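Long-range contacts in Lactamase_B domain-containing protein (Bacillus lehensis G1, PDB 7EV5), which binds two zinc ions in a metallo-beta-lactamase fold and is probably a hydrolase, structurally resembling both B3 metallo-beta-lactamases and glyoxalase II: residues Glu23-Pro29 with Pro47-Thr53; Ile72-Thr78 with Ala106-Thr111; His127-His131 with Leu169-Ser173; Leu152-Ile157 with Glu200-Phe206. All blocks are in the same frame, centred on the assembly; numbering follows the deposited sequence. Where two conformers were deposited one is given.

Contact 1 (Glu23-Pro29 with Pro47-Thr53); sequences EAVIFDP and PLAILLT
Two neighbouring parallel strands of the metallo-beta-lactamase fold meet here, joined as a beta-alpha-beta unit through helix 33-42. Strands 23-27 and 47-51 run 4.5 Å apart at 17°. Their bonds are L48 N to A24 O (2.8 Å), I26 N to A49 O (3.1 Å), L51 N to I26 O (2.8 Å) and D28 N to L51 O (3.3 Å). L48 leaves the extended conformation (phi/psi -108/-25), so the second strand spends one extra residue: A24 pairs with P47, but I26 with I50 and F27 with L51.

A24, I26, P47 and I50 share one face. I26 (chi1 m, chi2 t) lays CD1 3.6 Å from P47 CB, and I50, also mt, sits beside it; these branched, apolar chains suit a buried face covered by helix 63-70. On the other face V25 (t) places CG1 3.8 Å from L51 CD1, which is also 3.6 Å from F27 CE1; F27 (chi1 m, chi2 -94°) stacks on F147 of the second sheet.

Past the strands, D28 takes a left-handed conformation (50/60) and the m rotamer with chi2 near 0°, turning its carboxylate to the end of the other segment. Besides T53, that carboxylate bonds the zinc ligand H59. D28 OD1 accepts T53 N at 2.8 Å, and D28 OD2 accepts T53 OG1 (chi1 p) at 2.6 Å.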
# COMPACT_ATOMS: atom_id res chain seq x y z
N GLU A 23 7.58 -17.88 2.67
CA GLU A 23 7.41 -16.72 3.53
C GLU A 23 6.80 -15.59 2.73
O GLU A 23 6.91 -15.55 1.50
CB GLU A 23 8.76 -16.28 4.07
CG GLU A 23 9.45 -17.34 4.90
CD GLU A 23 10.91 -17.01 5.15
OE1 GLU A 23 11.60 -16.54 4.21
OE2 GLU A 23 11.37 -17.21 6.30
N ALA A 24 6.14 -14.67 3.43
CA ALA A 24 5.35 -13.68 2.71
C ALA A 24 5.33 -12.34 3.41
O ALA A 24 5.46 -12.25 4.64
CB ALA A 24 3.91 -14.17 2.52
N VAL A 25 5.11 -11.30 2.61
CA VAL A 25 4.89 -9.93 3.07
C VAL A 25 3.53 -9.49 2.54
O VAL A 25 3.23 -9.69 1.36
CB VAL A 25 6.01 -8.99 2.58
CG1 VAL A 25 5.80 -7.56 3.09
CG2 VAL A 25 7.36 -9.50 3.03
N ILE A 26 2.70 -8.92 3.42
CA ILE A 26 1.34 -8.51 3.09
C ILE A 26 1.31 -6.99 2.99
O ILE A 26 1.80 -6.31 3.89
CB ILE A 26 0.35 -8.98 4.17
CG1 ILE A 26 0.36 -10.51 4.31
CG2 ILE A 26 -1.04 -8.45 3.85
CD1 ILE A 26 -0.44 -11.03 5.51
N PHE A 27 0.73 -6.47 1.90
CA PHE A 27 0.53 -5.03 1.73
C PHE A 27 -0.96 -4.72 1.74
O PHE A 27 -1.73 -5.40 1.07
CB PHE A 27 1.09 -4.56 0.39
CG PHE A 27 2.57 -4.74 0.26
CD1 PHE A 27 3.44 -3.71 0.59
CD2 PHE A 27 3.09 -5.95 -0.15
CE1 PHE A 27 4.80 -3.89 0.48
CE2 PHE A 27 4.46 -6.14 -0.24
CZ PHE A 27 5.31 -5.10 0.07
N ASP A 28 -1.34 -3.70 2.50
CA ASP A 28 -2.66 -3.10 2.43
C ASP A 28 -3.83 -4.09 2.49
O ASP A 28 -4.63 -4.17 1.55
CB ASP A 28 -2.79 -2.23 1.19
CG ASP A 28 -1.88 -1.02 1.21
OD1 ASP A 28 -1.08 -0.86 2.15
OD2 ASP A 28 -1.94 -0.21 0.25
N PRO A 29 -3.95 -4.87 3.57
CA PRO A 29 -5.12 -5.74 3.74
C PRO A 29 -6.36 -4.94 4.12
O PRO A 29 -6.56 -4.62 5.30
CB PRO A 29 -4.68 -6.69 4.85
CG PRO A 29 -3.76 -5.87 5.70
CD PRO A 29 -3.10 -4.86 4.77
N PRO A 47 3.17 -15.38 6.71
CA PRO A 47 3.43 -13.94 6.60
C PRO A 47 4.35 -13.47 7.72
O PRO A 47 4.34 -14.00 8.83
CB PRO A 47 2.05 -13.30 6.72
CG PRO A 47 1.19 -14.31 7.36
CD PRO A 47 1.77 -15.67 7.06
N LEU A 48 5.17 -12.47 7.38
CA LEU A 48 6.17 -11.90 8.27
C LEU A 48 5.82 -10.50 8.76
O LEU A 48 6.30 -10.11 9.83
CB LEU A 48 7.54 -11.83 7.58
CG LEU A 48 8.09 -13.15 7.03
CD1 LEU A 48 9.37 -12.91 6.25
CD2 LEU A 48 8.32 -14.14 8.17
N ALA A 49 5.01 -9.76 8.01
CA ALA A 49 4.72 -8.37 8.34
C ALA A 49 3.57 -7.89 7.47
O ALA A 49 3.31 -8.44 6.41
CB ALA A 49 5.95 -7.48 8.11
N ILE A 50 2.90 -6.85 7.95
CA ILE A 50 1.96 -6.04 7.17
C ILE A 50 2.63 -4.70 6.91
O ILE A 50 3.00 -4.00 7.86
CB ILE A 50 0.64 -5.83 7.92
CG1 ILE A 50 -0.06 -7.17 8.14
CG2 ILE A 50 -0.26 -4.85 7.16
CD1 ILE A 50 -1.13 -7.10 9.20
N LEU A 51 2.78 -4.34 5.64
CA LEU A 51 3.32 -3.05 5.24
C LEU A 51 2.18 -2.23 4.65
O LEU A 51 1.51 -2.68 3.72
CB LEU A 51 4.43 -3.23 4.20
CG LEU A 51 5.67 -4.04 4.59
CD1 LEU A 51 6.76 -3.89 3.54
CD2 LEU A 51 6.19 -3.66 5.98
N LEU A 52 1.94 -1.06 5.22
CA LEU A 52 0.86 -0.21 4.75
C LEU A 52 1.42 0.91 3.90
O LEU A 52 2.31 1.65 4.34
CB LEU A 52 0.09 0.38 5.93
CG LEU A 52 -0.65 -0.63 6.81
CD1 LEU A 52 -1.32 0.10 7.94
CD2 LEU A 52 -1.67 -1.45 5.99
N THR A 53 0.90 1.05 2.69
CA THR A 53 1.26 2.22 1.89
C THR A 53 0.71 3.49 2.52
O THR A 53 1.35 4.55 2.46
CB THR A 53 0.77 2.09 0.45
OG1 THR A 53 -0.67 2.09 0.41
CG2 THR A 53 1.32 0.84 -0.21

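Contact 2 (Ile72-Thr78 with Ala106-Thr111)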
# COMPACT_ATOMS: atom_id res chain seq x y z
N ILE A 72 1.92 -10.75 13.61
CA ILE A 72 2.91 -10.07 12.79
C ILE A 72 2.85 -8.56 12.98
O ILE A 72 1.80 -8.01 13.33
CB ILE A 72 2.78 -10.46 11.31
CG1 ILE A 72 1.35 -10.22 10.83
CG2 ILE A 72 3.20 -11.90 11.11
CD1 ILE A 72 1.18 -10.48 9.37
N PRO A 73 3.96 -7.87 12.77
CA PRO A 73 3.99 -6.41 12.94
C PRO A 73 3.31 -5.69 11.80
O PRO A 73 3.20 -6.19 10.68
CB PRO A 73 5.50 -6.11 12.93
CG PRO A 73 6.10 -7.22 12.13
CD PRO A 73 5.30 -8.43 12.52
N VAL A 74 2.87 -4.47 12.11
CA VAL A 74 2.26 -3.53 11.16
C VAL A 74 3.19 -2.33 11.03
O VAL A 74 3.54 -1.69 12.03
CB VAL A 74 0.87 -3.09 11.64
CG1 VAL A 74 0.30 -1.99 10.72
CG2 VAL A 74 -0.07 -4.29 11.72
N TYR A 75 3.54 -1.99 9.79
CA TYR A 75 4.38 -0.84 9.47
C TYR A 75 3.55 0.26 8.82
O TYR A 75 2.78 -0.01 7.89
CB TYR A 75 5.50 -1.23 8.49
CG TYR A 75 6.62 -2.06 9.09
CD1 TYR A 75 7.89 -1.52 9.25
CD2 TYR A 75 6.40 -3.38 9.47
CE1 TYR A 75 8.92 -2.28 9.79
CE2 TYR A 75 7.42 -4.14 10.02
CZ TYR A 75 8.67 -3.58 10.17
OH TYR A 75 9.67 -4.37 10.70
N LEU A 76 3.73 1.51 9.28
CA LEU A 76 2.99 2.65 8.76
C LEU A 76 3.82 3.91 8.99
O LEU A 76 4.55 4.01 9.98
CB LEU A 76 1.65 2.78 9.51
CG LEU A 76 0.76 3.98 9.19
CD1 LEU A 76 0.26 3.96 7.75
CD2 LEU A 76 -0.43 4.01 10.14
N HIS A 77 3.70 4.87 8.07
CA HIS A 77 4.40 6.14 8.24
C HIS A 77 3.84 6.92 9.43
O HIS A 77 2.63 7.01 9.63
CB HIS A 77 4.30 6.99 6.98
CG HIS A 77 5.31 8.09 6.94
ND1 HIS A 77 5.14 9.28 7.62
CD2 HIS A 77 6.53 8.16 6.36
CE1 HIS A 77 6.21 10.04 7.43
NE2 HIS A 77 7.07 9.38 6.68
N THR A 78 4.76 7.52 10.20
CA THR A 78 4.38 8.25 11.41
C THR A 78 3.38 9.37 11.14
O THR A 78 2.58 9.71 12.03
CB THR A 78 5.65 8.78 12.11
OG1 THR A 78 5.32 9.15 13.46
CG2 THR A 78 6.24 9.98 11.38
N ALA A 106 -0.02 1.06 14.97
CA ALA A 106 1.05 0.35 14.28
C ALA A 106 2.19 0.08 15.26
O ALA A 106 2.43 0.88 16.18
CB ALA A 106 1.58 1.18 13.11
N ASP A 107 2.88 -1.04 15.07
CA ASP A 107 3.98 -1.29 15.98
C ASP A 107 5.34 -0.96 15.39
O ASP A 107 6.35 -1.06 16.12
CB ASP A 107 3.93 -2.68 16.64
CG ASP A 107 3.79 -3.79 15.65
OD1 ASP A 107 3.43 -4.92 16.06
OD2 ASP A 107 4.06 -3.55 14.47
N HIS A 108 5.40 -0.47 14.16
CA HIS A 108 6.61 0.04 13.55
C HIS A 108 6.22 1.29 12.78
O HIS A 108 5.31 1.23 11.95
CB HIS A 108 7.21 -0.98 12.58
CG HIS A 108 7.92 -2.12 13.24
ND1 HIS A 108 7.28 -3.21 13.77
CD2 HIS A 108 9.25 -2.33 13.44
CE1 HIS A 108 8.17 -4.04 14.28
NE2 HIS A 108 9.37 -3.53 14.08
N LEU A 109 6.88 2.41 13.05
CA LEU A 109 6.54 3.69 12.43
C LEU A 109 7.69 4.15 11.53
O LEU A 109 8.82 4.31 12.00
CB LEU A 109 6.23 4.77 13.46
CG LEU A 109 5.02 4.48 14.36
CD1 LEU A 109 4.89 5.57 15.42
CD2 LEU A 109 3.76 4.39 13.53
N LEU A 110 7.37 4.37 10.26
CA LEU A 110 8.33 4.83 9.26
C LEU A 110 8.46 6.35 9.28
O LEU A 110 7.51 7.08 9.60
CB LEU A 110 7.88 4.38 7.87
CG LEU A 110 7.84 2.86 7.68
CD1 LEU A 110 6.97 2.50 6.48
CD2 LEU A 110 9.24 2.29 7.53
N THR A 111 9.65 6.83 8.92
CA THR A 111 9.91 8.26 8.77
C THR A 111 10.65 8.53 7.48
O THR A 111 10.04 8.72 6.42
CB THR A 111 10.71 8.81 9.96
OG1 THR A 111 11.83 7.97 10.24
CG2 THR A 111 9.83 8.91 11.17
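Y75 lays its ring over that of H108 in an offset stack, centroids 4.2 Å apart and planes 14° from parallel. The overlap begins at the root of the histidine, for H108 CB stands 3.5 Å from the centroid of the Y75 ring in a CH-pi contact. Both side chains take chi1 near -75° (m), which lets the two aromatic rings lie flat on each other, and Y75 also touches L116 and I118 of the second sheet.

Beneath them the backbones pair as parallel strands 4.4 Å apart, in the beta-alpha-beta unit made of strand 74-77, helix 92-96 and strand 108-110; the last strand is outermost in its mixed sheet of the metallo-beta-lactamase fold. H108 N bonds V74 O (3.1 Å), L76 N bonds H108 O (3.1 Å), L110 N bonds L76 O (2.9 Å) and T78 N bonds L110 O (2.8 Å). Before the strand D107 turns out of the extended conformation (-101/1), and its short acidic side chain takes the place of a backbone carbonyl: D107 OD2 accepts V74 N at 2.8 Å.

On the face opposite Y75, L76 CB meets A106 CB at 3.9 Å, the small alanine leaving room for the leucine, which also packs on A55 and L84. H77 NE2 makes a weak bond to T111 O (3.1 Å), while H77 ND1 accepts from K79 N and the ring stacks on H127.

Contact 3 (His127-His131 with Leu169-Ser173). With ZN (zinc ion), chain B.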
# COMPACT_ATOMS: atom_id res chain seq x y z
N HIS A 127 9.12 8.09 0.36
CA HIS A 127 8.00 8.84 0.93
C HIS A 127 7.34 9.58 -0.23
O HIS A 127 7.96 10.44 -0.86
CB HIS A 127 8.49 9.77 2.04
CG HIS A 127 7.37 10.49 2.75
ND1 HIS A 127 7.49 11.78 3.21
CD2 HIS A 127 6.12 10.09 3.07
CE1 HIS A 127 6.36 12.15 3.78
NE2 HIS A 127 5.51 11.14 3.71
N THR A 128 6.09 9.21 -0.55
CA THR A 128 5.42 9.66 -1.77
C THR A 128 4.07 10.27 -1.44
O THR A 128 3.01 9.73 -1.83
CB THR A 128 5.27 8.52 -2.78
OG1 THR A 128 4.66 7.39 -2.15
CG2 THR A 128 6.62 8.09 -3.33
N PRO A 129 4.06 11.40 -0.73
CA PRO A 129 2.79 12.05 -0.35
C PRO A 129 2.08 12.75 -1.50
O PRO A 129 2.60 12.84 -2.62
CB PRO A 129 3.24 13.06 0.72
CG PRO A 129 4.64 13.44 0.27
CD PRO A 129 5.22 12.11 -0.17
N GLY A 130 0.89 13.28 -1.22
CA GLY A 130 0.08 13.96 -2.21
C GLY A 130 -1.34 13.45 -2.18
O GLY A 130 -2.29 14.23 -2.13
N HIS A 131 -1.50 12.12 -2.25
CA HIS A 131 -2.80 11.51 -1.97
C HIS A 131 -3.06 11.44 -0.47
O HIS A 131 -4.20 11.62 -0.02
CB HIS A 131 -2.85 10.12 -2.64
CG HIS A 131 -4.01 9.28 -2.22
ND1 HIS A 131 -5.28 9.41 -2.75
CD2 HIS A 131 -4.08 8.24 -1.35
CE1 HIS A 131 -6.08 8.51 -2.21
NE2 HIS A 131 -5.38 7.79 -1.35
N LEU A 169 1.98 18.26 -4.60
CA LEU A 169 2.89 17.31 -3.98
C LEU A 169 2.81 15.96 -4.68
O LEU A 169 3.83 15.30 -4.88
CB LEU A 169 2.53 17.20 -2.50
CG LEU A 169 3.47 16.49 -1.56
CD1 LEU A 169 4.88 17.03 -1.71
CD2 LEU A 169 2.98 16.70 -0.13
N LEU A 170 1.59 15.53 -5.05
CA LEU A 170 1.45 14.25 -5.74
C LEU A 170 2.23 14.23 -7.04
O LEU A 170 2.93 13.26 -7.34
CB LEU A 170 -0.03 13.97 -6.01
CG LEU A 170 -0.22 12.63 -6.71
CD1 LEU A 170 0.23 11.52 -5.78
CD2 LEU A 170 -1.67 12.44 -7.07
N LEU A 171 2.16 15.31 -7.83
CA LEU A 171 2.87 15.31 -9.10
C LEU A 171 4.38 15.29 -8.90
O LEU A 171 5.10 14.66 -9.68
CB LEU A 171 2.44 16.51 -9.95
CG LEU A 171 1.11 16.30 -10.66
CD1 LEU A 171 0.68 17.55 -11.34
CD2 LEU A 171 1.20 15.14 -11.65
N ALA A 172 4.87 15.97 -7.87
CA ALA A 172 6.30 15.88 -7.56
C ALA A 172 6.69 14.47 -7.13
O ALA A 172 7.73 13.97 -7.55
CB ALA A 172 6.66 16.90 -6.49
N SER A 173 5.89 13.83 -6.28
CA SER A 173 6.17 12.44 -5.94
C SER A 173 6.28 11.58 -7.18
O SER A 173 7.20 10.76 -7.30
CB SER A 173 5.11 11.86 -4.99
OG SER A 173 5.17 12.49 -3.73
ZN ZN B . -6.07 6.17 -0.28
O HOH W 1 -7.59 5.01 -0.61
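P129 has the largest share of this interface, followed by L170 and S173. Its ring rests on the helix, with P129 CG 3.7 Å from L169 CD2, and its carbonyl is the polar link: S173 OG, in the m rotamer, donates to P129 O at 2.8 Å. A serine suits this buried spot because it is small and its hydroxyl can donate to a loop carbonyl. At the next residue the backbones come close, L170 CA lying 3.8 Å from G130 CA, while the L170 side chain packs with CD1 4.0 Å from H131 N. A side chain on G130 would strike L170 CA, and the G130 backbone (131/-51) would crowd it against the preceding carbonyl, so glycine fits on both counts.

Just beyond, H131 turns away from the helix to bind zinc, with H131 NE2 2.1 Å from ZN; H54 and H56 bind the same ion, and R159 O holds H131 ND1. This loop joins strand 121-127 to strand 136-140 and is backed by helix 167-178, whose K177 reaches H127 O.

Contact 4 (Leu152-Ile157 with Glu200-Phe206); sequences LFQQSI and EMDHNPF
The carboxylate of E200, in the mm rotamer for chi1 and chi2, accepts Q155 N at its OE1 (2.9 Å), while E200 OE2 bonds T195. N204, with chi1 t, is the second polar link: its ND2 donates to S156 O (3.1 Å) and to E200 OE1 (2.9 Å), and its OD1 accepts F206 N at 3.0 Å, an Asx turn. Asparagine suits, as one amide both donates and accepts.

What these two grip is a hairpin between weakly bonded strands about 152-153 and 156-157, with F153 N bonded to S156 O (2.9 Å). Q154 (-66/114) and Q155 (74/6) form a type II turn whose tip meets the C-terminal end of helix 197-203; Q155 CA lies 4.6 Å from N204 CA. The CA-to-CB bond of F153 points away from the other segment; its side chain lies near zinc ligands D150 and H191.

Packing lies farther out: L152 CD1 is 3.6 Å from N204 ND2, F206 (chi1 m) CD2 3.7 Å from S156 CA, and apolar I157 CG2 4.1 Å from F206 CB.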
# COMPACT_ATOMS: atom_id res chain seq x y z
N LEU A 152 -0.12 6.36 -8.16
CA LEU A 152 -0.11 6.21 -9.61
C LEU A 152 -0.89 4.96 -9.96
O LEU A 152 -0.60 3.87 -9.44
CB LEU A 152 1.34 6.06 -10.11
CG LEU A 152 1.55 5.79 -11.60
CD1 LEU A 152 1.00 6.94 -12.45
CD2 LEU A 152 3.01 5.52 -11.91
N PHE A 153 -1.88 5.09 -10.84
CA PHE A 153 -2.66 3.95 -11.29
C PHE A 153 -2.45 3.78 -12.78
O PHE A 153 -1.84 4.61 -13.45
CB PHE A 153 -4.16 4.19 -11.06
CG PHE A 153 -4.51 4.55 -9.64
CD1 PHE A 153 -4.28 3.66 -8.59
CD2 PHE A 153 -5.12 5.77 -9.35
CE1 PHE A 153 -4.64 3.99 -7.28
CE2 PHE A 153 -5.47 6.10 -8.04
CZ PHE A 153 -5.23 5.21 -7.00
N GLN A 154 -2.96 2.67 -13.31
CA GLN A 154 -3.03 2.51 -14.75
C GLN A 154 -4.01 3.54 -15.30
O GLN A 154 -5.20 3.50 -14.99
CB GLN A 154 -3.50 1.10 -15.08
CG GLN A 154 -3.46 0.78 -16.56
CD GLN A 154 -4.18 -0.51 -16.87
OE1 GLN A 154 -5.40 -0.61 -16.70
NE2 GLN A 154 -3.43 -1.51 -17.31
N GLN A 155 -3.50 4.49 -16.08
CA GLN A 155 -4.28 5.53 -16.76
C GLN A 155 -4.81 6.65 -15.86
O GLN A 155 -5.57 7.50 -16.35
CB GLN A 155 -5.42 4.96 -17.62
CG GLN A 155 -4.96 4.25 -18.87
CD GLN A 155 -4.34 5.20 -19.87
OE1 GLN A 155 -3.15 5.11 -20.16
NE2 GLN A 155 -5.14 6.13 -20.38
N SER A 156 -4.45 6.69 -14.58
CA SER A 156 -4.88 7.81 -13.74
C SER A 156 -3.89 7.95 -12.60
O SER A 156 -2.91 7.21 -12.50
CB SER A 156 -6.32 7.66 -13.23
OG SER A 156 -6.46 6.57 -12.32
N ILE A 157 -4.14 8.94 -11.74
CA ILE A 157 -3.32 9.20 -10.57
C ILE A 157 -4.22 9.33 -9.35
O ILE A 157 -5.44 9.44 -9.46
CB ILE A 157 -2.40 10.43 -10.73
CG1 ILE A 157 -3.22 11.71 -10.89
CG2 ILE A 157 -1.46 10.24 -11.92
CD1 ILE A 157 -2.35 12.96 -10.98
N GLU A 200 3.11 3.88 -18.11
CA GLU A 200 2.45 5.09 -17.64
C GLU A 200 3.17 6.34 -18.14
O GLU A 200 2.53 7.34 -18.49
CB GLU A 200 2.32 5.09 -16.12
CG GLU A 200 1.39 3.99 -15.59
CD GLU A 200 0.08 3.91 -16.36
OE1 GLU A 200 -0.61 4.94 -16.45
OE2 GLU A 200 -0.25 2.81 -16.85
N MET A 201 4.50 6.29 -18.18
CA MET A 201 5.27 7.40 -18.74
C MET A 201 4.83 7.71 -20.17
O MET A 201 4.75 8.88 -20.56
CB MET A 201 6.76 7.04 -18.70
CG MET A 201 7.72 8.14 -19.14
SD MET A 201 9.43 7.63 -18.89
CE MET A 201 9.27 6.62 -17.41
N ASP A 202 4.53 6.68 -20.95
CA ASP A 202 4.18 6.86 -22.35
C ASP A 202 2.69 7.12 -22.58
O ASP A 202 2.35 7.70 -23.62
CB ASP A 202 4.61 5.64 -23.15
CG ASP A 202 6.11 5.45 -23.17
OD1 ASP A 202 6.84 6.41 -22.80
OD2 ASP A 202 6.57 4.35 -23.54
N HIS A 203 1.81 6.71 -21.67
CA HIS A 203 0.39 6.73 -22.00
C HIS A 203 -0.54 7.28 -20.92
O HIS A 203 -1.73 7.45 -21.21
CB HIS A 203 -0.10 5.33 -22.42
CG HIS A 203 0.82 4.64 -23.38
ND1 HIS A 203 1.19 5.19 -24.59
CD2 HIS A 203 1.44 3.44 -23.30
CE1 HIS A 203 2.00 4.36 -25.22
NE2 HIS A 203 2.17 3.29 -24.46
N ASN A 204 -0.08 7.56 -19.71
CA ASN A 204 -0.97 8.10 -18.68
C ASN A 204 -1.30 9.55 -19.03
O ASN A 204 -0.38 10.38 -19.09
CB ASN A 204 -0.30 8.03 -17.31
CG ASN A 204 -1.25 8.34 -16.17
OD1 ASN A 204 -1.91 9.38 -16.15
ND2 ASN A 204 -1.31 7.44 -15.18
N PRO A 205 -2.57 9.89 -19.26
CA PRO A 205 -2.89 11.26 -19.71
C PRO A 205 -2.63 12.34 -18.68
O PRO A 205 -2.55 13.51 -19.05
CB PRO A 205 -4.38 11.16 -20.07
CG PRO A 205 -4.89 10.02 -19.26
CD PRO A 205 -3.76 9.04 -19.15
N PHE A 206 -2.50 11.99 -17.40
CA PHE A 206 -2.21 12.96 -16.36
C PHE A 206 -0.72 13.21 -16.19
O PHE A 206 -0.33 14.01 -15.33
CB PHE A 206 -2.81 12.50 -15.02
CG PHE A 206 -4.29 12.23 -15.09
CD1 PHE A 206 -5.20 13.20 -14.72
CD2 PHE A 206 -4.76 11.00 -15.51
CE1 PHE A 206 -6.56 12.95 -14.77
CE2 PHE A 206 -6.12 10.74 -15.57
CZ PHE A 206 -7.02 11.72 -15.20

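In the fold
Contacts 1 and 2 belong to the same six-stranded sheet, their centres 11 Å apart: strands 46-51 and 74-77 are neighbours, and I50 probably bonds through its backbone to P73 and Y75. Together they give the parallel strand order 23-27, 46-51, 74-77, 108-110. Contacts 3 and 4 lie in the other half of the chain, centres 15 Å apart, where L170 and L171 of helix 167-178 meet I157; their segments alternate along the sequence. The centres of contacts 2 and 3 are 20 Å apart, yet H77 touches H127. The zinc site lies between the halves: H54, H56, D58 and H59 follow contact 1, H131 lies within contact 3, and D150 comes just before contact 4.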